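Local coordinates for beta-N-acetylhexosaminidase (Thermotoga neapolitana, PDB 5BZA), which probably hydrolyses terminal non-reducing N-acetyl-D-hexosamine residues of N-acetyl-beta-D-hexosaminides, as a member of glycosyl hydrolase family 3, at residues Gln25-Ala30 with Asp280-Tyr285; Phe9-Asp14 with Ile273-Phe278; Gly364-Leu369 with Thr450-Val455; Phe401-Asn406 with Ile426-Arg431. All coordinates share one frame; numbering follows the deposited sequence.

Contact 1 (Gln25-Ala30 with Asp280-Tyr285); sequences QKYRPA and DLPVYY
Tyr-27, the last residue of helix 18-27, is the bump of this contact, and the hollow is formed by three residues at the start of helix 281-293. Its side chain has CG anti to the carbonyl carbon (chi1 -62°), and the ring meets Leu-281, Pro-282 and Tyr-285 together. At the root of the side chain, CD2 of Leu-281 lies 3.5 Å from CB of Tyr-27, the two side chains sliding past each other in opposite directions. At the tip, Tyr-27 OH rests 3.3 Å from CB of Pro-282, the two side chains crossing at about a right angle. Between them the edge of Tyr-27 points into the face of Tyr-285 in a T-shaped pair, centroids 4.8 Å apart and planes at 62°, with CD1 of Tyr-27 over the centre of the ring. No hydrogen bond joins the segments; the fit rests on apolar packing and the aromatic pair. The chain then turns through Arg-28, which has positive phi, and Pro-29 adds a lesser touch, its CG 4.1 Å from Leu-281 CD2. The two helices thus pack together on the outside of the TIM-type barrel, where Leu-281 also reaches Phe-9 and Cys-11 of strand 9-13 and Leu-275 of strand 273-275.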
# COMPACT_ATOMS: atom_id res chain seq x y z
N GLN B 25 5.81 -3.57 -27.65
CA GLN B 25 6.90 -3.07 -28.51
C GLN B 25 6.50 -3.04 -29.98
O GLN B 25 6.93 -2.16 -30.72
CB GLN B 25 8.17 -3.89 -28.31
CG GLN B 25 8.88 -3.51 -27.02
CD GLN B 25 10.20 -4.24 -26.79
OE1 GLN B 25 10.35 -5.43 -27.08
NE2 GLN B 25 11.17 -3.52 -26.25
N LYS B 26 5.71 -4.00 -30.41
CA LYS B 26 5.24 -4.00 -31.79
C LYS B 26 4.22 -2.88 -32.08
O LYS B 26 4.36 -2.19 -33.08
CB LYS B 26 4.63 -5.35 -32.16
CG LYS B 26 4.24 -5.41 -33.66
CD LYS B 26 3.74 -6.80 -34.05
CE LYS B 26 3.45 -6.84 -35.55
NZ LYS B 26 3.10 -8.21 -36.03
N TYR B 27 3.21 -2.70 -31.21
CA TYR B 27 2.11 -1.78 -31.53
C TYR B 27 2.16 -0.42 -30.86
O TYR B 27 1.45 0.50 -31.29
CB TYR B 27 0.78 -2.45 -31.20
CG TYR B 27 0.57 -3.69 -32.02
CD1 TYR B 27 0.12 -3.61 -33.34
CD2 TYR B 27 0.91 -4.94 -31.52
CE1 TYR B 27 -0.06 -4.77 -34.10
CE2 TYR B 27 0.73 -6.09 -32.27
CZ TYR B 27 0.25 -6.00 -33.55
OH TYR B 27 0.09 -7.17 -34.28
N ARG B 28 2.98 -0.29 -29.82
CA ARG B 28 3.11 0.97 -29.07
C ARG B 28 1.71 1.51 -28.63
O ARG B 28 1.35 2.66 -28.94
CB ARG B 28 3.83 2.03 -29.91
CG ARG B 28 5.18 1.62 -30.51
CD ARG B 28 6.23 1.23 -29.49
NE ARG B 28 7.39 0.60 -30.13
CZ ARG B 28 8.50 0.21 -29.49
NH1 ARG B 28 8.60 0.41 -28.18
NH2 ARG B 28 9.49 -0.38 -30.16
N PRO B 29 0.92 0.71 -27.89
CA PRO B 29 -0.31 1.31 -27.38
C PRO B 29 0.03 2.46 -26.47
O PRO B 29 1.00 2.33 -25.71
CB PRO B 29 -0.97 0.18 -26.58
CG PRO B 29 0.20 -0.72 -26.21
CD PRO B 29 1.15 -0.64 -27.36
N ALA B 30 -0.76 3.53 -26.50
CA ALA B 30 -0.45 4.68 -25.69
C ALA B 30 -0.92 4.47 -24.25
O ALA B 30 -0.38 5.10 -23.32
CB ALA B 30 -1.10 5.94 -26.28
N ASP B 280 -5.82 -9.00 -27.44
CA ASP B 280 -6.72 -8.59 -28.53
C ASP B 280 -6.19 -7.45 -29.38
O ASP B 280 -6.82 -7.08 -30.37
CB ASP B 280 -8.08 -8.15 -27.99
CG ASP B 280 -8.84 -9.27 -27.41
OD1 ASP B 280 -8.77 -10.39 -27.97
OD2 ASP B 280 -9.47 -9.06 -26.36
N LEU B 281 -5.06 -6.87 -28.98
CA LEU B 281 -4.62 -5.67 -29.68
C LEU B 281 -4.39 -5.89 -31.19
O LEU B 281 -4.83 -5.07 -31.99
CB LEU B 281 -3.36 -5.10 -29.04
CG LEU B 281 -2.81 -3.83 -29.69
CD1 LEU B 281 -3.89 -2.78 -29.82
CD2 LEU B 281 -1.65 -3.28 -28.87
N PRO B 282 -3.73 -6.99 -31.59
CA PRO B 282 -3.54 -7.13 -33.05
C PRO B 282 -4.86 -7.14 -33.87
O PRO B 282 -4.95 -6.37 -34.84
CB PRO B 282 -2.78 -8.45 -33.17
CG PRO B 282 -2.04 -8.58 -31.89
CD PRO B 282 -2.98 -8.03 -30.85
N VAL B 283 -5.84 -7.98 -33.53
CA VAL B 283 -7.10 -7.97 -34.28
C VAL B 283 -7.66 -6.56 -34.43
O VAL B 283 -7.71 -6.01 -35.54
CB VAL B 283 -8.16 -8.86 -33.66
CG1 VAL B 283 -9.40 -8.75 -34.47
CG2 VAL B 283 -7.67 -10.29 -33.66
N TYR B 284 -8.01 -5.95 -33.30
CA TYR B 284 -8.51 -4.59 -33.33
C TYR B 284 -7.59 -3.67 -34.10
O TYR B 284 -8.05 -2.89 -34.95
CB TYR B 284 -8.71 -4.08 -31.92
CG TYR B 284 -9.91 -4.68 -31.27
CD1 TYR B 284 -9.84 -5.97 -30.76
CD2 TYR B 284 -11.11 -3.98 -31.18
CE1 TYR B 284 -10.93 -6.55 -30.15
CE2 TYR B 284 -12.20 -4.55 -30.56
CZ TYR B 284 -12.11 -5.84 -30.06
OH TYR B 284 -13.19 -6.44 -29.45
N TYR B 285 -6.29 -3.80 -33.86
CA TYR B 285 -5.32 -2.91 -34.49
C TYR B 285 -5.44 -3.05 -36.01
O TYR B 285 -5.52 -2.05 -36.75
CB TYR B 285 -3.88 -3.23 -34.03
CG TYR B 285 -2.85 -2.23 -34.50
CD1 TYR B 285 -2.55 -1.12 -33.73
CD2 TYR B 285 -2.18 -2.40 -35.71
CE1 TYR B 285 -1.62 -0.19 -34.15
CE2 TYR B 285 -1.24 -1.47 -36.15
CZ TYR B 285 -0.96 -0.37 -35.35
OH TYR B 285 -0.04 0.56 -35.74

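Contact 2 (Phe9-Asp14 with Ile273-Phe278); sequences FFCGFD and ILLDNF
Strands 9-13 and 273-275 run side by side in parallel, their directions 14° apart, stitched by a regular ladder. Phe-10 N gives a 2.9 Å bond to Ile-273 O, coming from above the carbonyl plane. Phe-10 O takes the N-H of Leu-275 at 2.8 Å, nearly along the C=O axis, and Gly-12 N reaches Leu-275 O at 2.8 Å. On the face of Phe-9, Cys-11, Ile-273 and Leu-275, the Phe-9 ring lies alongside Ile-273, CD1 to CB 3.9 Å; helix 281-293 covers this side through Leu-281. On the other, CB of Phe-10 meets CD1 of Leu-274 at 3.7 Å, and Leu-274 lies about 4 Å, side chain to side chain, from the metal ligand Asp-245. The backbone of Gly-12 runs close against Leu-275 and Asp-276, leaving little room beside its CA. Past the end of strand 273-275 the packing stays tight: Phe-278, with CG in the crowded position between backbone N and carbonyl carbon (chi1 68°), sets its CB over the face of Phe-13, a CH-pi contact 3.9 Å from the ring centroid. Their rings are nearly parallel (9°) but slid apart. The looser side is the turn at Asp-276 and Asn-277, both partly exposed and pointing away, where Phe-278 N makes a weak bond to Gly-12 O, 3.0 Å. Three good backbone bonds and apolar side chains thus hold the first and last barrel strands in register, with the weak bond at the turn end.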
# COMPACT_ATOMS: atom_id res chain seq x y z
N PHE B 9 -5.13 3.14 -28.81
CA PHE B 9 -5.46 1.96 -28.02
C PHE B 9 -5.01 2.04 -26.58
O PHE B 9 -3.91 2.53 -26.28
CB PHE B 9 -4.86 0.70 -28.65
CG PHE B 9 -5.53 0.36 -29.95
CD1 PHE B 9 -6.78 -0.25 -29.95
CD2 PHE B 9 -4.92 0.68 -31.16
CE1 PHE B 9 -7.39 -0.54 -31.13
CE2 PHE B 9 -5.55 0.37 -32.36
CZ PHE B 9 -6.78 -0.23 -32.34
N PHE B 10 -5.87 1.53 -25.71
CA PHE B 10 -5.66 1.48 -24.28
C PHE B 10 -5.83 0.02 -23.92
O PHE B 10 -6.93 -0.51 -24.07
CB PHE B 10 -6.68 2.35 -23.52
CG PHE B 10 -6.09 2.99 -22.27
CD1 PHE B 10 -5.59 2.18 -21.23
CD2 PHE B 10 -6.07 4.38 -22.12
CE1 PHE B 10 -5.07 2.75 -20.06
CE2 PHE B 10 -5.53 4.96 -20.95
CZ PHE B 10 -5.02 4.14 -19.92
N CYS B 11 -4.78 -0.65 -23.45
CA CYS B 11 -4.86 -2.12 -23.22
C CYS B 11 -4.74 -2.58 -21.77
O CYS B 11 -3.83 -2.15 -21.06
CB CYS B 11 -3.79 -2.89 -24.02
SG CYS B 11 -3.71 -2.59 -25.83
N GLY B 12 -5.60 -3.50 -21.39
CA GLY B 12 -5.58 -4.12 -20.08
C GLY B 12 -4.58 -5.28 -20.06
O GLY B 12 -4.43 -6.02 -21.06
N PHE B 13 -3.85 -5.38 -18.94
CA PHE B 13 -2.85 -6.42 -18.72
C PHE B 13 -3.13 -7.16 -17.46
O PHE B 13 -3.09 -6.59 -16.37
CB PHE B 13 -1.47 -5.82 -18.66
CG PHE B 13 -1.01 -5.25 -19.96
CD1 PHE B 13 -1.38 -3.96 -20.34
CD2 PHE B 13 -0.18 -5.98 -20.78
CE1 PHE B 13 -0.93 -3.43 -21.49
CE2 PHE B 13 0.28 -5.43 -21.95
CZ PHE B 13 -0.10 -4.16 -22.29
N ASP B 14 -3.43 -8.44 -17.63
CA ASP B 14 -3.78 -9.33 -16.55
C ASP B 14 -2.57 -10.23 -16.27
O ASP B 14 -2.59 -11.11 -15.40
CB ASP B 14 -5.02 -10.14 -16.96
CG ASP B 14 -5.78 -10.69 -15.79
OD1 ASP B 14 -5.99 -9.93 -14.80
OD2 ASP B 14 -6.23 -11.86 -15.89
N ILE B 273 -9.59 3.44 -27.98
CA ILE B 273 -10.29 2.17 -27.80
C ILE B 273 -9.70 1.37 -26.63
O ILE B 273 -8.52 1.03 -26.65
CB ILE B 273 -10.23 1.37 -29.08
CG1 ILE B 273 -11.02 2.17 -30.13
CG2 ILE B 273 -10.78 -0.01 -28.82
CD1 ILE B 273 -10.88 1.71 -31.55
N LEU B 274 -10.52 1.09 -25.60
CA LEU B 274 -10.07 0.31 -24.46
C LEU B 274 -10.31 -1.20 -24.71
O LEU B 274 -11.43 -1.61 -25.05
CB LEU B 274 -10.79 0.79 -23.19
CG LEU B 274 -10.45 0.07 -21.87
CD1 LEU B 274 -9.03 0.48 -21.38
CD2 LEU B 274 -11.45 0.29 -20.76
N LEU B 275 -9.23 -1.99 -24.68
CA LEU B 275 -9.30 -3.47 -24.70
C LEU B 275 -9.03 -4.04 -23.35
O LEU B 275 -8.05 -3.65 -22.73
CB LEU B 275 -8.28 -4.05 -25.66
CG LEU B 275 -8.44 -3.47 -27.05
CD1 LEU B 275 -7.35 -4.00 -27.94
CD2 LEU B 275 -9.87 -3.83 -27.58
N ASP B 276 -9.80 -5.01 -22.90
CA ASP B 276 -9.56 -5.52 -21.56
C ASP B 276 -8.53 -6.65 -21.60
O ASP B 276 -8.25 -7.26 -20.57
CB ASP B 276 -10.86 -5.97 -20.86
CG ASP B 276 -11.49 -7.17 -21.50
OD1 ASP B 276 -11.04 -7.56 -22.59
OD2 ASP B 276 -12.47 -7.71 -20.94
N ASN B 277 -7.94 -6.87 -22.78
CA ASN B 277 -6.96 -7.92 -23.01
C ASN B 277 -5.95 -7.51 -24.08
O ASN B 277 -6.31 -7.38 -25.24
CB ASN B 277 -7.64 -9.21 -23.44
CG ASN B 277 -6.70 -10.40 -23.43
OD1 ASN B 277 -5.46 -10.25 -23.46
ND2 ASN B 277 -7.29 -11.60 -23.40
N PHE B 278 -4.68 -7.35 -23.69
CA PHE B 278 -3.64 -6.89 -24.63
C PHE B 278 -3.49 -7.85 -25.79
O PHE B 278 -3.11 -7.47 -26.88
CB PHE B 278 -2.29 -6.72 -23.91
CG PHE B 278 -1.67 -8.02 -23.45
CD1 PHE B 278 -2.03 -8.59 -22.22
CD2 PHE B 278 -0.73 -8.69 -24.25
CE1 PHE B 278 -1.46 -9.80 -21.79
CE2 PHE B 278 -0.15 -9.89 -23.82
CZ PHE B 278 -0.53 -10.45 -22.60

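Contact 3 (Gly364-Leu369 with Thr450-Val455); sequences GDDYDL and TKPISV
The N-terminal turns of helices 364-377 and 452-463 approach with Asp-366 and Lys-451 nearest, their CA atoms 5.8 Å apart, Lys-451 occupying the N-cap position of the second helix. Asp-366 carries the contact. With CG anti to the carbonyl carbon (chi1 -65°), its side chain crosses that of Thr-450 at about a right angle, and OD2 accepts a 2.8 Å hydrogen bond from Thr-450 OG1 on its anti lone pair, the one facing away from OD1. Thr-450 holds OG1 in the crowded position between backbone N and carbonyl carbon (chi1 54°), which leaves CG2 to meet Tyr-367, 3.8 Å from CE1. Lys-451 starts away from the other helix, but its chain bends at chi2 and returns, so that NZ lies 3.4 Å from the same OD2 in a weak salt bridge. A stronger partner of NZ is the carbonyl of Gly-67 of the second subunit, so the lysine also ties this contact to the dimer interface. Both helices belong to the C-terminal domain and lie on one face of its mixed beta-sheet, Tyr-367 touching Val-351 and Pro-352 of strand 347-352. The positive charge and the hydroxyl beside OD2 would probably keep the buried Asp-366 ionised. A water donates to Asp-366 O and to Thr-450 O, 3.0 Å from each, and bridges the two backbones. At the partly exposed margin, CD1 of Leu-369 rests on CG of Pro-452 at 4.1 Å, while Pro-452 also packs on Tyr-43 of helix 42-54.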
# COMPACT_ATOMS: atom_id res chain seq x y z
N GLY B 364 9.77 -15.24 6.01
CA GLY B 364 9.21 -16.57 5.91
C GLY B 364 8.26 -16.62 4.74
O GLY B 364 8.23 -17.61 3.95
N ASP B 365 7.52 -15.52 4.58
CA ASP B 365 6.54 -15.45 3.49
C ASP B 365 7.26 -15.42 2.15
O ASP B 365 6.78 -16.01 1.16
CB ASP B 365 5.58 -14.26 3.62
CG ASP B 365 4.90 -14.17 4.99
OD1 ASP B 365 4.40 -15.20 5.49
OD2 ASP B 365 4.72 -13.02 5.48
N ASP B 366 8.45 -14.80 2.13
CA ASP B 366 9.28 -14.79 0.92
C ASP B 366 9.60 -16.23 0.44
O ASP B 366 9.46 -16.58 -0.77
CB ASP B 366 10.60 -14.02 1.16
CG ASP B 366 10.39 -12.53 1.45
OD1 ASP B 366 9.27 -12.01 1.35
OD2 ASP B 366 11.40 -11.83 1.73
N TYR B 367 9.99 -17.06 1.41
CA TYR B 367 10.32 -18.46 1.14
C TYR B 367 9.12 -19.13 0.55
O TYR B 367 9.24 -19.86 -0.43
CB TYR B 367 10.76 -19.21 2.41
CG TYR B 367 11.95 -18.60 3.09
CD1 TYR B 367 12.89 -17.90 2.36
CD2 TYR B 367 12.18 -18.80 4.45
CE1 TYR B 367 14.01 -17.35 2.97
CE2 TYR B 367 13.31 -18.26 5.08
CZ TYR B 367 14.21 -17.53 4.33
OH TYR B 367 15.33 -16.98 4.92
N ASP B 368 7.97 -18.92 1.17
CA ASP B 368 6.71 -19.46 0.63
C ASP B 368 6.47 -19.06 -0.81
O ASP B 368 5.88 -19.82 -1.59
CB ASP B 368 5.50 -18.98 1.46
CG ASP B 368 5.39 -19.68 2.79
OD1 ASP B 368 6.12 -20.65 3.00
OD2 ASP B 368 4.57 -19.25 3.63
N LEU B 369 6.92 -17.87 -1.20
CA LEU B 369 6.62 -17.39 -2.54
C LEU B 369 7.60 -17.89 -3.62
O LEU B 369 7.28 -17.87 -4.81
CB LEU B 369 6.56 -15.85 -2.52
CG LEU B 369 5.13 -15.41 -2.10
CD1 LEU B 369 5.01 -13.91 -1.86
CD2 LEU B 369 4.08 -15.89 -3.14
N THR B 450 15.95 -11.99 0.10
CA THR B 450 14.98 -13.06 0.04
C THR B 450 13.72 -12.64 -0.76
O THR B 450 12.79 -13.42 -0.91
CB THR B 450 14.58 -13.50 1.46
OG1 THR B 450 14.13 -12.34 2.18
CG2 THR B 450 15.79 -14.12 2.21
N LYS B 451 13.67 -11.40 -1.23
CA LYS B 451 12.45 -10.88 -1.86
C LYS B 451 12.08 -11.51 -3.20
O LYS B 451 12.96 -11.81 -4.04
CB LYS B 451 12.53 -9.37 -2.09
CG LYS B 451 12.55 -8.56 -0.86
CD LYS B 451 11.52 -9.03 0.14
CE LYS B 451 11.48 -8.05 1.26
NZ LYS B 451 10.75 -8.52 2.45
N PRO B 452 10.76 -11.71 -3.40
CA PRO B 452 10.23 -12.24 -4.66
C PRO B 452 10.81 -11.55 -5.87
O PRO B 452 11.26 -12.23 -6.78
CB PRO B 452 8.72 -12.00 -4.55
CG PRO B 452 8.43 -12.12 -3.10
CD PRO B 452 9.71 -11.59 -2.37
N ILE B 453 10.87 -10.22 -5.86
CA ILE B 453 11.38 -9.56 -7.04
C ILE B 453 12.83 -9.98 -7.30
O ILE B 453 13.22 -10.12 -8.47
CB ILE B 453 11.28 -8.00 -6.95
CG1 ILE B 453 11.80 -7.37 -8.25
CG2 ILE B 453 12.08 -7.44 -5.77
CD1 ILE B 453 11.08 -7.84 -9.51
N SER B 454 13.61 -10.22 -6.23
CA SER B 454 15.02 -10.63 -6.35
C SER B 454 15.22 -12.05 -6.90
O SER B 454 16.09 -12.32 -7.72
CB SER B 454 15.72 -10.51 -5.00
OG SER B 454 16.05 -9.18 -4.72
N VAL B 455 14.44 -12.97 -6.35
CA VAL B 455 14.39 -14.33 -6.85
C VAL B 455 13.99 -14.36 -8.33
O VAL B 455 14.66 -14.97 -9.17
CB VAL B 455 13.42 -15.14 -5.99
CG1 VAL B 455 13.27 -16.56 -6.50
CG2 VAL B 455 13.90 -15.10 -4.56
O HOH W 1 10.80 -14.75 -2.71

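Contact 4 (Phe401-Asn406 with Ile426-Arg431); sequences FDFVVN and IYFIIR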
# COMPACT_ATOMS: atom_id res chain seq x y z
N PHE B 401 17.72 -26.77 -7.31
CA PHE B 401 17.92 -25.39 -6.87
C PHE B 401 17.94 -25.40 -5.37
O PHE B 401 16.89 -25.61 -4.74
CB PHE B 401 16.80 -24.44 -7.33
CG PHE B 401 16.80 -24.12 -8.81
CD1 PHE B 401 17.79 -24.58 -9.65
CD2 PHE B 401 15.82 -23.28 -9.34
CE1 PHE B 401 17.79 -24.28 -11.00
CE2 PHE B 401 15.81 -22.94 -10.71
CZ PHE B 401 16.80 -23.45 -11.54
N ASP B 402 19.11 -25.17 -4.77
CA ASP B 402 19.18 -25.10 -3.31
C ASP B 402 19.13 -23.62 -2.91
O ASP B 402 20.01 -22.81 -3.24
CB ASP B 402 20.45 -25.81 -2.79
CG ASP B 402 20.66 -25.68 -1.26
OD1 ASP B 402 19.70 -25.33 -0.52
OD2 ASP B 402 21.79 -26.01 -0.79
N PHE B 403 18.05 -23.26 -2.22
CA PHE B 403 17.90 -21.88 -1.77
C PHE B 403 18.49 -21.77 -0.38
O PHE B 403 17.85 -22.08 0.64
CB PHE B 403 16.44 -21.44 -1.83
CG PHE B 403 15.94 -21.26 -3.23
CD1 PHE B 403 16.17 -20.07 -3.92
CD2 PHE B 403 15.34 -22.31 -3.91
CE1 PHE B 403 15.75 -19.92 -5.22
CE2 PHE B 403 14.93 -22.15 -5.22
CZ PHE B 403 15.13 -20.96 -5.87
N VAL B 404 19.74 -21.36 -0.38
CA VAL B 404 20.60 -21.49 0.79
C VAL B 404 20.40 -20.35 1.80
O VAL B 404 20.53 -19.17 1.47
CB VAL B 404 22.04 -21.53 0.38
CG1 VAL B 404 22.92 -21.71 1.61
CG2 VAL B 404 22.27 -22.63 -0.68
N VAL B 405 20.13 -20.75 3.04
CA VAL B 405 20.07 -19.86 4.20
C VAL B 405 20.99 -20.47 5.30
O VAL B 405 21.02 -21.70 5.47
CB VAL B 405 18.62 -19.71 4.68
CG1 VAL B 405 18.55 -19.05 6.04
CG2 VAL B 405 17.81 -18.92 3.64
N ASN B 406 21.82 -19.61 5.92
CA ASN B 406 22.75 -19.92 7.05
C ASN B 406 23.49 -21.27 6.90
O ASN B 406 23.42 -22.18 7.74
CB ASN B 406 22.05 -19.80 8.44
CG ASN B 406 21.33 -21.07 8.86
OD1 ASN B 406 20.66 -21.69 8.04
ND2 ASN B 406 21.51 -21.49 10.11
N ILE B 426 22.26 -25.83 -8.33
CA ILE B 426 22.54 -24.41 -8.35
C ILE B 426 22.22 -23.88 -6.97
O ILE B 426 21.12 -24.13 -6.44
CB ILE B 426 21.73 -23.67 -9.42
CG1 ILE B 426 21.96 -24.33 -10.78
CG2 ILE B 426 22.15 -22.21 -9.50
CD1 ILE B 426 21.32 -23.59 -11.94
N TYR B 427 23.21 -23.18 -6.40
CA TYR B 427 23.08 -22.63 -5.07
C TYR B 427 22.64 -21.19 -5.17
O TYR B 427 23.33 -20.35 -5.77
CB TYR B 427 24.41 -22.73 -4.29
CG TYR B 427 24.76 -24.16 -4.00
CD1 TYR B 427 24.20 -24.81 -2.90
CD2 TYR B 427 25.61 -24.88 -4.84
CE1 TYR B 427 24.46 -26.12 -2.65
CE2 TYR B 427 25.90 -26.23 -4.58
CZ TYR B 427 25.32 -26.83 -3.48
OH TYR B 427 25.59 -28.15 -3.19
N PHE B 428 21.49 -20.91 -4.58
CA PHE B 428 21.00 -19.55 -4.52
C PHE B 428 21.28 -19.04 -3.12
O PHE B 428 20.59 -19.43 -2.17
CB PHE B 428 19.49 -19.46 -4.86
CG PHE B 428 19.16 -19.80 -6.30
CD1 PHE B 428 19.11 -21.12 -6.72
CD2 PHE B 428 18.86 -18.79 -7.22
CE1 PHE B 428 18.79 -21.44 -8.06
CE2 PHE B 428 18.53 -19.10 -8.56
CZ PHE B 428 18.51 -20.42 -8.98
N ILE B 429 22.28 -18.18 -2.98
CA ILE B 429 22.58 -17.66 -1.65
C ILE B 429 21.80 -16.39 -1.43
O ILE B 429 22.11 -15.34 -1.99
CB ILE B 429 24.11 -17.44 -1.40
CG1 ILE B 429 24.77 -18.79 -1.11
CG2 ILE B 429 24.30 -16.67 -0.11
CD1 ILE B 429 25.47 -19.46 -2.27
N ILE B 430 20.74 -16.51 -0.64
CA ILE B 430 19.73 -15.47 -0.61
C ILE B 430 19.68 -14.60 0.64
O ILE B 430 18.96 -13.61 0.67
CB ILE B 430 18.32 -16.07 -0.85
CG1 ILE B 430 17.92 -17.03 0.28
CG2 ILE B 430 18.28 -16.74 -2.21
CD1 ILE B 430 16.47 -17.51 0.12
N ARG B 431 20.40 -14.99 1.70
CA ARG B 431 20.53 -14.13 2.87
C ARG B 431 21.97 -13.68 3.03
O ARG B 431 22.39 -12.71 2.41
CB ARG B 431 20.08 -14.83 4.14
CG ARG B 431 18.63 -14.92 4.24
CD ARG B 431 18.23 -14.83 5.66
NE ARG B 431 18.75 -13.57 6.18
CZ ARG B 431 18.28 -12.97 7.27
NH1 ARG B 431 17.25 -13.50 7.93
NH2 ARG B 431 18.84 -11.84 7.69
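Asp-402 O is held by two groups of the neighbouring parallel strand: one strong hydrogen bond from Phe-428 N, 2.8 Å, almost straight and nearly along the C=O axis, and one CA-H...O contact from Tyr-427 CA, 3.6 Å. Asp-402 N bonds to Ile-426 O, Val-404 N meets Phe-428 O from above the carbonyl plane, and Ile-430 N reaches Val-404 O in a weak, longer bond. Asp-402 has CG anti to the backbone N (chi1 175°), its carboxylate plane turned 64° from the phenol of Tyr-427. OD2 is hydrogen-bonded to ND1 of His-417 and lies 3.3 Å from CE1 of Tyr-427, close to the edge of that ring. Tyr-427 OH is bonded to the carbonyl of the same His-417, so helix 411-418 is tied to both strands. The unit is a beta-alpha-beta crossover, strand 399-404, helix 411-418, strand 425-429, within the mixed sheet of the C-terminal domain. On the face opposite Asp-402 and Tyr-427, Phe-401, Phe-403 and Phe-428 form an aromatic cluster. Phe-428 makes an offset stack with Phe-403, centroids 4.6 Å apart and planes at 23°, while its CE1 hangs over the face of Phe-401, 3.4 Å from CG. CD1 of Ile-426 touches CE1 of Phe-401 at 3.7 Å, and helix 452-463 covers the cluster through Phe-459 and Leu-462. On the other face, CG2 of Val-404 meets the Tyr-427 ring at its edge, 3.7 Å from CD1.

Overall arrangement
Contacts 1 and 2 share the N-terminal TIM-barrel domain, 9 Å apart between centres, and touch where Leu-281 and Tyr-285 pack on Phe-9. Their segments alternate along the chain (9-14, 25-30, 273-278, 280-285): strand 9-13 leads into helix 18-27 and strand 273-275 into helix 281-293, so the pair joins the first and last strand-helix units of the TIM-type barrel. Contacts 3 and 4 follow in the C-terminal domain; contact 4 falls between the two segments of contact 3, their centres 12 Å apart, with Tyr-367 against Val-405 and Thr-450 against Arg-431. Contacts 2 and 3 lie about 30 Å apart between centres and about 15 Å between nearest atoms, although helix 452-463 itself packs on helix 42-54 of the barrel domain.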